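Local coordinates for protein NAD-dependent aldehyde dehydrogenase (Burkholderia multivorans, PDB 5UJU) that probably catalyses the NAD-dependent oxidation of aldehydes to carboxylic acids, perhaps including glutamate gamma-semialdehyde, as a member of the aldehyde dehydrogenase family, at residues V359-I364 and L444-R449; E375-I380 and R418-S423. One frame throughout, in Å; residues are numbered along the deposited sequence. Where two conformers were deposited one is given.

Followed from the N terminus, the chain first runs through strand 356-360 and the turn after it, the first half of contact 1. A short hairpin, 364-366 and 369-371, leads into helix 373-388, whose second turn enters contact 2. Two further helices pass before strand 418-421 returns to that helix and closes contact 2 over 37 residues. Strand 440-445 then closes contact 1 over 79 residues, so the smaller closure is nested within the larger. Contact 1 joins ends of sheet strands; contact 2 sets the outermost strand against a covering helix. The two meet where I364 CD1 packs 3.7 Å from V376 CG2.

Contact 1 (V359-I364 and L444-R449); sequences VPRDGI and LDVADR
R361 places CG between its backbone N and carbonyl carbon (chi1 70°) and bends its chain at chi3, which carries the guanidinium toward D445; the aspartate sets CG anti to its own N (chi1 -177°), bringing its carboxylate within reach. The result is a salt bridge at the surface, a worked example of how one oxygen can serve a whole guanidinium end. R361 NH2 lies 2.9 Å from D445 OD1, and R361 NH1 gives the same OD1 a second bond of 3.1 Å. OD1 sits almost in the guanidinium plane, while the two flat groups are turned 45° against each other. NH2 approaches OD1 on its syn side, somewhat out of the carboxylate plane, and NH1 comes nearly in line with the C-O bond; both bonds are moderately bent. V446 CG1 adds an apolar neighbour at the same guanidinium edge, 3.8 Å from R361 NH2. Since R361 was modelled in two conformers, this grip describes one of them.

The aspartate is also held by its own segment. Its OD2 accepts from A447 N at 2.9 Å, from above the carboxylate plane, forming an Asx turn; the two oxygens thus divide their work between arginine and backbone. A separate bond of 2.8 Å runs from D445 N to D448 OD2, and D448 N in turn bonds D445 O. On the other segment, a type I turn from P360 to G363 closes with G363 N 2.9 Å from P360 O and presents R361. D467 pairs with R361 NE, giving the arginine a second acidic partner, while V446 leans on L475 of helix 469-483.

Strands 356-360 and 440-445 are parallel and separated by strand 460-466, so the salt bridge spans a neighbour at the C-terminal ends of strands in the mixed, mostly parallel sheet of the alpha/beta catalytic domain of the aldehyde dehydrogenase fold.

Contact 2 (E375-I380 and R418-S423); sequences EVAQAI and RVLLDS
Helix segment 375-380 and the edge-strand segment 418-423 come nearest at Q378 and L420, whose CA atoms are 7.5 Å apart. The strand carries a classic beta bulge there: L420 and L421 both face V441 of the antiparallel strand 440-445, and the chain turns a corner at L420. This is helix-on-sheet packing at the margin of a mixed beta-sheet, and it illustrates how a bulged edge strand can bring two successive residues to one helix, with a single leucine serving two helix residues at this point.

L420 carries the contact. With CG anti to its carbonyl carbon (chi1 -67°), it spreads its two methyls over neighbouring helix residues. CD1 meets the CB of the buried A377 at 3.9 Å, an ordinary van der Waals contact. The second branch, CD2, meets the amide end of Q378, 3.9 Å from NE2, the two side chains crossing at a slant. Although the CB of Q378 points away from the strand, its chain bends at chi2 (-56°) and doubles back, so that the amide returns to the leucine.

No direct hydrogen bond joins the segments. Around the apolar touch the fold supplies further packing: L421 reaches V384 and Q385 farther along the same helix, I380 lies on I357 of strand 356-360, and A379 meets A336 of helix 332-344. The helix thus lies against the sheet and also touches helix 332-344, whereas Q378 occupies its exposed flank.

On that flank a water joins the side-chain amide of Q378 to the backbone carbonyl of L420: Q378 NE2 donates to it over 2.9 Å, and the water in turn donates to L420 O, also at 2.9 Å.

Contact 1 (V359-I364 and L444-R449)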
loop_
_atom_site.group_PDB
_atom_site.type_symbol
_atom_site.label_atom_id
_atom_site.label_comp_id
_atom_site.label_asym_id
_atom_site.label_seq_id
_atom_site.Cartn_x
_atom_site.Cartn_y
_atom_site.Cartn_z
ATOM N N VAL A 359 22.229 1.302 -30.502
ATOM C CA VAL A 359 22.916 0.418 -31.446
ATOM C C VAL A 359 24.421 0.670 -31.326
ATOM O O VAL A 359 24.841 1.836 -31.271
ATOM C CB VAL A 359 22.418 0.660 -32.886
ATOM C CG1 VAL A 359 23.042 -0.338 -33.876
ATOM C CG2 VAL A 359 20.865 0.632 -32.966
ATOM N N PRO A 360 25.266 -0.362 -31.258
ATOM C CA PRO A 360 26.714 -0.108 -31.194
ATOM C C PRO A 360 27.168 0.635 -32.435
ATOM O O PRO A 360 26.743 0.327 -33.552
ATOM C CB PRO A 360 27.320 -1.511 -31.110
ATOM C CG PRO A 360 26.161 -2.382 -30.584
ATOM C CD PRO A 360 24.957 -1.802 -31.227
ATOM N N ARG A 361 28.012 1.648 -32.229
ATOM C CA ARG A 361 28.521 2.415 -33.359
ATOM C C ARG A 361 29.242 1.534 -34.370
ATOM O O ARG A 361 29.340 1.907 -35.548
ATOM C CB ARG A 361 29.463 3.522 -32.879
ATOM C CG ARG A 361 30.793 3.022 -32.346
ATOM C CD ARG A 361 31.623 4.157 -31.755
ATOM N NE ARG A 361 30.944 4.775 -30.620
ATOM C CZ ARG A 361 30.263 5.915 -30.687
ATOM N NH1 ARG A 361 30.186 6.570 -31.839
ATOM N NH2 ARG A 361 29.661 6.400 -29.605
ATOM N N ASP A 362 29.740 0.378 -33.946
ATOM C CA ASP A 362 30.436 -0.536 -34.844
ATOM C C ASP A 362 29.503 -1.572 -35.464
ATOM O O ASP A 362 29.979 -2.488 -36.141
ATOM C CB ASP A 362 31.591 -1.233 -34.114
ATOM C CG ASP A 362 32.704 -0.271 -33.711
ATOM O OD1 ASP A 362 32.940 0.722 -34.431
ATOM O OD2 ASP A 362 33.363 -0.517 -32.678
ATOM N N GLY A 363 28.196 -1.475 -35.232
ATOM C CA GLY A 363 27.292 -2.410 -35.862
ATOM C C GLY A 363 26.994 -3.616 -34.997
ATOM O O GLY A 363 27.285 -3.661 -33.796
ATOM N N ILE A 364 26.364 -4.612 -35.627
ATOM C CA ILE A 364 25.842 -5.767 -34.908
ATOM C C ILE A 364 26.087 -7.027 -35.719
ATOM O O ILE A 364 26.189 -6.994 -36.944
ATOM C CB ILE A 364 24.323 -5.663 -34.605
ATOM C CG1 ILE A 364 23.497 -5.686 -35.900
ATOM C CG2 ILE A 364 23.986 -4.428 -33.759
ATOM C CD1 ILE A 364 21.985 -5.782 -35.656
ATOM N N LEU A 444 21.271 10.024 -33.171
ATOM C CA LEU A 444 22.072 10.669 -32.139
ATOM C C LEU A 444 23.276 9.799 -31.793
ATOM O O LEU A 444 23.406 8.652 -32.236
ATOM C CB LEU A 444 21.253 10.938 -30.875
ATOM C CG LEU A 444 20.204 12.030 -31.042
ATOM C CD1 LEU A 444 19.397 12.161 -29.750
ATOM C CD2 LEU A 444 20.888 13.331 -31.406
ATOM N N ASP A 445 24.170 10.378 -31.003
ATOM C CA ASP A 445 25.279 9.679 -30.380
ATOM C C ASP A 445 25.021 9.613 -28.884
ATOM O O ASP A 445 24.243 10.401 -28.343
ATOM C CB ASP A 445 26.616 10.383 -30.659
ATOM C CG ASP A 445 27.803 9.629 -30.087
ATOM O OD1 ASP A 445 28.239 8.637 -30.713
ATOM O OD2 ASP A 445 28.290 10.024 -29.005
ATOM N N VAL A 446 25.675 8.654 -28.220
ATOM C CA VAL A 446 25.516 8.489 -26.779
ATOM C C VAL A 446 25.885 9.763 -26.018
ATOM O O VAL A 446 25.380 9.995 -24.911
ATOM C CB VAL A 446 26.335 7.269 -26.298
ATOM C CG1 VAL A 446 27.819 7.508 -26.460
ATOM C CG2 VAL A 446 25.985 6.917 -24.870
ATOM N N ALA A 447 26.732 10.615 -26.601
ATOM C CA ALA A 447 27.073 11.898 -25.992
ATOM C C ALA A 447 25.887 12.859 -25.926
ATOM O O ALA A 447 25.931 13.827 -25.162
ATOM C CB ALA A 447 28.218 12.550 -26.768
ATOM N N ASP A 448 24.828 12.614 -26.695
ATOM C CA ASP A 448 23.650 13.479 -26.708
ATOM C C ASP A 448 22.651 13.126 -25.607
ATOM O O ASP A 448 21.431 13.250 -25.812
ATOM C CB ASP A 448 22.998 13.442 -28.093
ATOM C CG ASP A 448 24.000 13.793 -29.198
ATOM O OD1 ASP A 448 24.730 14.783 -29.000
ATOM O OD2 ASP A 448 24.080 13.086 -30.231
ATOM N N ARG A 449 23.154 12.691 -24.444
ATOM C CA ARG A 449 22.300 12.253 -23.339
ATOM C C ARG A 449 21.255 13.287 -22.943
ATOM O O ARG A 449 20.103 12.934 -22.651
ATOM C CB ARG A 449 23.147 11.978 -22.095
ATOM C CG ARG A 449 23.383 10.540 -21.750
ATOM C CD ARG A 449 24.220 10.461 -20.476
ATOM N NE ARG A 449 23.334 10.258 -19.327
ATOM C CZ ARG A 449 23.451 9.260 -18.457
ATOM N NH1 ARG A 449 22.587 9.141 -17.455
ATOM N NH2 ARG A 449 24.446 8.392 -18.575
#

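Contact 2 (E375-I380 and R418-S423)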
loop_
_atom_site.group_PDB
_atom_site.type_symbol
_atom_site.label_atom_id
_atom_site.label_comp_id
_atom_site.label_asym_id
_atom_site.label_seq_id
_atom_site.Cartn_x
_atom_site.Cartn_y
_atom_site.Cartn_z
ATOM N N GLU A 375 23.410 0.666 -41.499
ATOM C CA GLU A 375 22.483 -0.314 -42.057
ATOM C C GLU A 375 21.333 -0.609 -41.091
ATOM O O GLU A 375 20.185 -0.744 -41.520
ATOM C CB GLU A 375 23.230 -1.593 -42.451
ATOM C CG GLU A 375 24.175 -1.362 -43.641
ATOM C CD GLU A 375 25.003 -2.571 -44.049
ATOM O OE1 GLU A 375 25.348 -3.414 -43.194
ATOM O OE2 GLU A 375 25.282 -2.683 -45.258
ATOM N N VAL A 376 21.605 -0.701 -39.788
ATOM C CA VAL A 376 20.516 -0.928 -38.838
ATOM C C VAL A 376 19.571 0.269 -38.820
ATOM O O VAL A 376 18.342 0.118 -38.883
ATOM C CB VAL A 376 21.070 -1.231 -37.434
ATOM C CG1 VAL A 376 19.930 -1.278 -36.404
ATOM C CG2 VAL A 376 21.829 -2.537 -37.430
ATOM N N ALA A 377 20.134 1.480 -38.750
ATOM C CA ALA A 377 19.312 2.682 -38.709
ATOM C C ALA A 377 18.468 2.817 -39.968
ATOM O O ALA A 377 17.276 3.143 -39.899
ATOM C CB ALA A 377 20.195 3.914 -38.528
ATOM N N GLN A 378 19.073 2.576 -41.132
ATOM C CA GLN A 378 18.324 2.661 -42.379
ATOM C C GLN A 378 17.256 1.588 -42.451
ATOM O O GLN A 378 16.184 1.815 -43.019
ATOM C CB GLN A 378 19.270 2.549 -43.582
ATOM C CG GLN A 378 20.041 3.817 -43.850
ATOM C CD GLN A 378 19.110 5.004 -44.044
ATOM O OE1 GLN A 378 18.070 4.897 -44.707
ATOM N NE2 GLN A 378 19.476 6.142 -43.461
ATOM N N ALA A 379 17.538 0.403 -41.906
ATOM C CA ALA A 379 16.524 -0.643 -41.887
ATOM C C ALA A 379 15.297 -0.192 -41.095
ATOM O O ALA A 379 14.158 -0.418 -41.514
ATOM C CB ALA A 379 17.114 -1.932 -41.316
ATOM N N ILE A 380 15.517 0.463 -39.958
ATOM C CA ILE A 380 14.407 0.963 -39.159
ATOM C C ILE A 380 13.704 2.108 -39.879
ATOM O O ILE A 380 12.476 2.100 -40.036
ATOM C CB ILE A 380 14.903 1.380 -37.765
ATOM C CG1 ILE A 380 15.447 0.148 -37.027
ATOM C CG2 ILE A 380 13.774 2.100 -36.996
ATOM C CD1 ILE A 380 16.220 0.467 -35.780
ATOM N N ARG A 418 20.592 14.436 -36.520
ATOM C CA ARG A 418 20.486 14.187 -37.952
ATOM C C ARG A 418 19.181 13.453 -38.212
ATOM O O ARG A 418 18.900 12.429 -37.575
ATOM C CB ARG A 418 21.659 13.354 -38.486
ATOM C CG ARG A 418 21.472 12.940 -39.959
ATOM C CD ARG A 418 22.585 12.035 -40.483
ATOM N NE ARG A 418 23.865 12.718 -40.492
ATOM C CZ ARG A 418 24.376 13.352 -41.545
ATOM N NH1 ARG A 418 23.721 13.397 -42.694
ATOM N NH2 ARG A 418 25.544 13.944 -41.436
ATOM N N VAL A 419 18.384 13.979 -39.136
ATOM C CA VAL A 419 17.096 13.374 -39.439
ATOM C C VAL A 419 17.329 12.163 -40.331
ATOM O O VAL A 419 17.905 12.281 -41.417
ATOM C CB VAL A 419 16.149 14.381 -40.100
ATOM C CG1 VAL A 419 14.815 13.707 -40.395
ATOM C CG2 VAL A 419 15.956 15.587 -39.192
ATOM N N LEU A 420 16.875 10.997 -39.874
ATOM C CA LEU A 420 16.905 9.793 -40.694
ATOM C C LEU A 420 15.629 9.645 -41.515
ATOM O O LEU A 420 15.668 9.155 -42.648
ATOM C CB LEU A 420 17.130 8.566 -39.809
ATOM C CG LEU A 420 18.518 8.517 -39.160
ATOM C CD1 LEU A 420 18.572 7.470 -38.074
ATOM C CD2 LEU A 420 19.576 8.261 -40.208
ATOM N N LEU A 421 14.490 10.032 -40.947
ATOM C CA LEU A 421 13.223 9.989 -41.662
ATOM C C LEU A 421 12.423 11.181 -41.185
ATOM O O LEU A 421 12.172 11.307 -39.984
ATOM C CB LEU A 421 12.462 8.685 -41.401
ATOM C CG LEU A 421 10.998 8.663 -41.853
ATOM C CD1 LEU A 421 10.922 8.840 -43.359
ATOM C CD2 LEU A 421 10.359 7.356 -41.451
ATOM N N ASP A 422 12.064 12.069 -42.106
ATOM C CA ASP A 422 11.342 13.265 -41.717
ATOM C C ASP A 422 9.869 12.937 -41.552
ATOM O O ASP A 422 9.328 12.062 -42.231
ATOM C CB ASP A 422 11.534 14.393 -42.733
ATOM C CG ASP A 422 11.127 15.752 -42.170
ATOM O OD1 ASP A 422 10.917 15.840 -40.942
ATOM O OD2 ASP A 422 11.046 16.738 -42.933
ATOM N N SER A 423 9.235 13.648 -40.625
ATOM C CA SER A 423 7.801 13.574 -40.399
ATOM C C SER A 423 7.062 14.378 -41.462
ATOM O O SER A 423 7.408 15.534 -41.721
ATOM C CB SER A 423 7.478 14.113 -39.007
ATOM O OG SER A 423 6.087 14.253 -38.833
HETATM O O HOH W 1 18.239 8.702 -43.891
#